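Local coordinates for protein tryptophan--tRNA ligase (Mycoplasma pneumoniae, PDB 2YY5) that probably attaches tryptophan to its cognate tRNA at the expense of ATP, as a homodimeric class I aminoacyl-tRNA synthetase, at residues 213-216 against 217-220; 291-294 against 295-299. The protein carries 1 engineered substitution. One frame throughout, in Å; residues are numbered along the deposited sequence.

Interaction 1. Residues 213-216 against 217-220; sequences VIYL and DDPK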
loop_
_atom_site.group_PDB
_atom_site.type_symbol
_atom_site.label_atom_id
_atom_site.label_comp_id
_atom_site.label_asym_id
_atom_site.label_seq_id
_atom_site.Cartn_x
_atom_site.Cartn_y
_atom_site.Cartn_z
ATOM N N VAL B 213 -8.325 -5.598 -31.768
ATOM C CA VAL B 213 -8.100 -6.583 -30.714
ATOM C C VAL B 213 -8.979 -7.826 -30.849
ATOM O O VAL B 213 -10.193 -7.725 -31.016
ATOM C CB VAL B 213 -8.351 -5.960 -29.318
ATOM C CG1 VAL B 213 -8.228 -7.024 -28.229
ATOM C CG2 VAL B 213 -7.367 -4.822 -29.074
ATOM N N ILE B 214 -8.356 -9.000 -30.782
ATOM C CA ILE B 214 -9.105 -10.248 -30.856
ATOM C C ILE B 214 -9.346 -10.669 -29.409
ATOM O O ILE B 214 -8.421 -11.128 -28.745
ATOM C CB ILE B 214 -8.299 -11.368 -31.573
ATOM C CG1 ILE B 214 -7.929 -10.931 -32.995
ATOM C CG2 ILE B 214 -9.107 -12.659 -31.591
ATOM C CD1 ILE B 214 -9.119 -10.635 -33.882
ATOM N N TYR B 215 -10.568 -10.487 -28.913
ATOM C CA TYR B 215 -10.893 -10.855 -27.536
ATOM C C TYR B 215 -11.092 -12.357 -27.434
ATOM O O TYR B 215 -11.562 -12.995 -28.377
ATOM C CB TYR B 215 -12.164 -10.141 -27.059
ATOM C CG TYR B 215 -12.068 -8.630 -27.077
ATOM C CD1 TYR B 215 -11.123 -7.960 -26.296
ATOM C CD2 TYR B 215 -12.896 -7.871 -27.905
ATOM C CE1 TYR B 215 -11.003 -6.570 -26.341
ATOM C CE2 TYR B 215 -12.780 -6.484 -27.960
ATOM C CZ TYR B 215 -11.834 -5.843 -27.179
ATOM O OH TYR B 215 -11.715 -4.476 -27.254
ATOM N N LEU B 216 -10.733 -12.920 -26.286
ATOM C CA LEU B 216 -10.876 -14.350 -26.064
ATOM C C LEU B 216 -12.340 -14.798 -26.077
ATOM O O LEU B 216 -12.634 -15.962 -26.326
ATOM C CB LEU B 216 -10.184 -14.738 -24.749
ATOM C CG LEU B 216 -8.725 -15.198 -24.910
ATOM C CD1 LEU B 216 -8.009 -14.356 -25.947
ATOM C CD2 LEU B 216 -8.014 -15.134 -23.578
ATOM N N ASP B 217 -13.257 -13.867 -25.825
ATOM C CA ASP B 217 -14.679 -14.187 -25.834
ATOM C C ASP B 217 -15.372 -13.581 -27.056
ATOM O O ASP B 217 -16.554 -13.237 -27.016
ATOM C CB ASP B 217 -15.359 -13.687 -24.556
ATOM C CG ASP B 217 -15.333 -12.177 -24.427
ATOM O OD1 ASP B 217 -15.296 -11.482 -25.463
ATOM O OD2 ASP B 217 -15.369 -11.682 -23.279
ATOM N N ASP B 218 -14.627 -13.438 -28.140
ATOM C CA ASP B 218 -15.191 -12.888 -29.361
ATOM C C ASP B 218 -15.822 -14.042 -30.142
ATOM O O ASP B 218 -15.210 -15.101 -30.279
ATOM C CB ASP B 218 -14.082 -12.247 -30.201
ATOM C CG ASP B 218 -14.116 -10.733 -30.173
ATOM O OD1 ASP B 218 -13.170 -10.121 -30.712
ATOM O OD2 ASP B 218 -15.080 -10.145 -29.632
ATOM N N PRO B 219 -17.063 -13.870 -30.633
ATOM C CA PRO B 219 -17.681 -14.963 -31.396
ATOM C C PRO B 219 -17.005 -15.125 -32.758
ATOM O O PRO B 219 -16.372 -14.194 -33.254
ATOM C CB PRO B 219 -19.151 -14.538 -31.495
ATOM C CG PRO B 219 -19.105 -13.038 -31.351
ATOM C CD PRO B 219 -18.054 -12.830 -30.298
ATOM N N LYS B 220 -17.125 -16.305 -33.363
ATOM C CA LYS B 220 -16.491 -16.552 -34.656
ATOM C C LYS B 220 -16.755 -15.494 -35.726
ATOM O O LYS B 220 -15.825 -15.072 -36.424
ATOM C CB LYS B 220 -16.875 -17.935 -35.199
ATOM C CG LYS B 220 -18.378 -18.262 -35.233
ATOM C CD LYS B 220 -18.614 -19.731 -35.657
ATOM C CE LYS B 220 -19.998 -20.285 -35.272
ATOM N NZ LYS B 220 -21.120 -19.897 -36.174
#

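Interaction 2. Residues 291-294 against 295-299; sequences LTEA and TVNLL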
loop_
_atom_site.group_PDB
_atom_site.type_symbol
_atom_site.label_atom_id
_atom_site.label_comp_id
_atom_site.label_asym_id
_atom_site.label_seq_id
_atom_site.Cartn_x
_atom_site.Cartn_y
_atom_site.Cartn_z
ATOM N N LEU B 291 -5.321 -17.556 -40.920
ATOM C CA LEU B 291 -5.225 -16.979 -39.587
ATOM C C LEU B 291 -6.588 -17.044 -38.917
ATOM O O LEU B 291 -6.689 -17.337 -37.726
ATOM C CB LEU B 291 -4.763 -15.524 -39.666
ATOM C CG LEU B 291 -4.656 -14.783 -38.330
ATOM C CD1 LEU B 291 -3.676 -15.517 -37.417
ATOM C CD2 LEU B 291 -4.208 -13.339 -38.570
ATOM N N THR B 292 -7.635 -16.782 -39.696
ATOM C CA THR B 292 -8.996 -16.815 -39.178
ATOM C C THR B 292 -9.414 -18.214 -38.738
ATOM O O THR B 292 -10.181 -18.358 -37.791
ATOM C CB THR B 292 -10.012 -16.295 -40.221
ATOM O OG1 THR B 292 -9.803 -14.893 -40.435
ATOM C CG2 THR B 292 -11.433 -16.515 -39.736
ATOM N N GLU B 293 -8.914 -19.241 -39.413
ATOM C CA GLU B 293 -9.263 -20.615 -39.056
ATOM C C GLU B 293 -8.539 -21.043 -37.781
ATOM O O GLU B 293 -9.159 -21.564 -36.859
ATOM C CB GLU B 293 -8.915 -21.575 -40.199
ATOM C CG GLU B 293 -9.450 -22.991 -40.018
ATOM C CD GLU B 293 -8.979 -23.929 -41.123
ATOM O OE1 GLU B 293 -9.134 -23.568 -42.310
ATOM O OE2 GLU B 293 -8.459 -25.022 -40.811
ATOM N N ALA B 294 -7.227 -20.819 -37.728
ATOM C CA ALA B 294 -6.448 -21.176 -36.552
ATOM C C ALA B 294 -7.010 -20.438 -35.340
ATOM O O ALA B 294 -7.140 -21.001 -34.250
ATOM C CB ALA B 294 -4.996 -20.806 -36.759
ATOM N N THR B 295 -7.359 -19.175 -35.543
ATOM C CA THR B 295 -7.904 -18.368 -34.465
ATOM C C THR B 295 -9.269 -18.851 -33.997
ATOM O O THR B 295 -9.465 -19.080 -32.802
ATOM C CB THR B 295 -8.008 -16.903 -34.881
ATOM O OG1 THR B 295 -6.712 -16.432 -35.279
ATOM C CG2 THR B 295 -8.521 -16.063 -33.727
ATOM N N VAL B 296 -10.213 -19.004 -34.925
ATOM C CA VAL B 296 -11.550 -19.467 -34.565
ATOM C C VAL B 296 -11.434 -20.803 -33.840
ATOM O O VAL B 296 -12.002 -20.982 -32.769
ATOM C CB VAL B 296 -12.468 -19.639 -35.812
ATOM C CG1 VAL B 296 -13.781 -20.311 -35.408
ATOM C CG2 VAL B 296 -12.768 -18.275 -36.443
ATOM N N ASN B 297 -10.677 -21.728 -34.422
ATOM C CA ASN B 297 -10.478 -23.037 -33.820
ATOM C C ASN B 297 -10.063 -22.912 -32.362
ATOM O O ASN B 297 -10.642 -23.558 -31.493
ATOM C CB ASN B 297 -9.413 -23.831 -34.587
ATOM C CG ASN B 297 -9.912 -24.329 -35.935
ATOM O OD1 ASN B 297 -11.018 -23.987 -36.374
ATOM N ND2 ASN B 297 -9.093 -25.138 -36.605
ATOM N N LEU B 298 -9.059 -22.085 -32.099
ATOM C CA LEU B 298 -8.569 -21.896 -30.740
ATOM C C LEU B 298 -9.654 -21.289 -29.840
ATOM O O LEU B 298 -9.987 -21.850 -28.791
ATOM C CB LEU B 298 -7.319 -21.006 -30.759
ATOM C CG LEU B 298 -6.440 -20.775 -29.513
ATOM C CD1 LEU B 298 -7.240 -20.060 -28.466
ATOM C CD2 LEU B 298 -5.892 -22.086 -28.969
ATOM N N LEU B 299 -10.218 -20.155 -30.246
ATOM C CA LEU B 299 -11.246 -19.513 -29.434
ATOM C C LEU B 299 -12.425 -20.436 -29.124
ATOM O O LEU B 299 -12.842 -20.552 -27.967
ATOM C CB LEU B 299 -11.726 -18.226 -30.115
ATOM C CG LEU B 299 -10.886 -16.967 -29.846
ATOM C CD1 LEU B 299 -9.438 -17.321 -29.634
ATOM C CD2 LEU B 299 -11.013 -16.017 -31.007
#

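Interaction 1. Residues 213-216 against 217-220
With Tyr-215 CG opposite its own carbonyl carbon and beside its own backbone N (chi1 -60°), the ring edge at CD2 is turned to the carboxylate of Asp-218, which folds back beside it. The two residues are the first and last of a type I beta turn, placed just ahead of helix 220-228, whose N-cap is Pro-219. Two hydrogen bonds join the turn's ends. Asp-218 N donates to Tyr-215 O over 3.1 Å, reaching it from above the carbonyl plane, and Tyr-215 N returns a bond to Asp-218 OD1 over 3.2 Å, meeting that oxygen well above the carboxylate plane. The second bond holds the carboxylate at the tyrosine backbone. OD1 also forms a salt bridge with Lys-226 of the following helix, whose NZ bonds Val-213 O as well; the lysine probably stabilises the buried negative charge and ties the turn to the helix. Ring and carboxylate planes stand 72° apart, and Val-213 O lies over one ring face, offset toward the rim. Gln-210 NE2 hydrogen-bonds Tyr-215 OH at the far end of the tyrosine. At the ring edge, near its plane, Asp-218 OD2 sits 3.6 Å from Tyr-215 CD2.

Interaction 2. Residues 291-294 against 295-299
Leu-291 O takes two hydrogen bonds from Thr-295, one turn further along the alpha-helix 284-308: the backbone N donates over 2.9 Å and the side-chain OG1 over 2.6 Å, the two arriving from opposite faces of the carbonyl plane. The threonine hydroxyl can do this because OG1 lies beside its own backbone N, opposite the carbonyl carbon (chi1 -57°), and so turns back along the helix. A buried polar group is thereby satisfied inside the helix itself. Leu-291 CD1 packs 3.8 Å from that OG1, and the Leu-291 side chain also touches Met-251 and Ile-254 of helix 246-259.

At Thr-292 the carbonyl receives Val-296 N over 2.9 Å. The two side chains run side by side and point the same way, with methyl against methyl, Thr-292 CG2 to Val-296 CG2 at 4.0 Å. The Thr-292 hydroxyl looks the other way along the chain and bonds Lys-288 O; the Thr-292 side chain also touches Val-224 and Ile-227 of helix 220-228.

Glu-293 O binds Asn-297 N over 2.9 Å, and again the side chains lie alongside each other. It is the aliphatic part of the glutamate, at CG, that comes up to the asparagine amide, whose plane is turned 44° from the carboxylate. That amide's ND2 is held by Asn-264 OD1.

Ala-294 brings a small methyl to the packed side, against Leu-258 and Leu-267. Asn-264 uses ND2 to bond its carbonyl, so this one side chain grips both Ala-294 and Asn-297. The same Ala-294 O accepts Leu-298 N over 3.1 Å.

In the fold
Along the chain the two are in series: the turn of interaction 1 leads into helix 220-228, and interaction 2 lies later, midway along helix 284-308. Their centres are 10 Å apart and they touch directly. Ile-214 CG2 packs against Leu-299 CD2 at 3.9 Å, and Lys-220 CB meets Val-296 CG1, also at 3.9 Å. Helix 220-228 rests on helix 284-308 through Val-223 and Val-224, so both contacts belong to one packed unit. Interaction 1 is the nearer to the active site, with Val-213 about 4 Å from Met-203 of the predicted KMSKS region, side chain to side chain; helix 284-308 packs on the 213-216 loop through Thr-295 and Leu-299, and lies farther from the bound tryptophanyl-adenylate analogue.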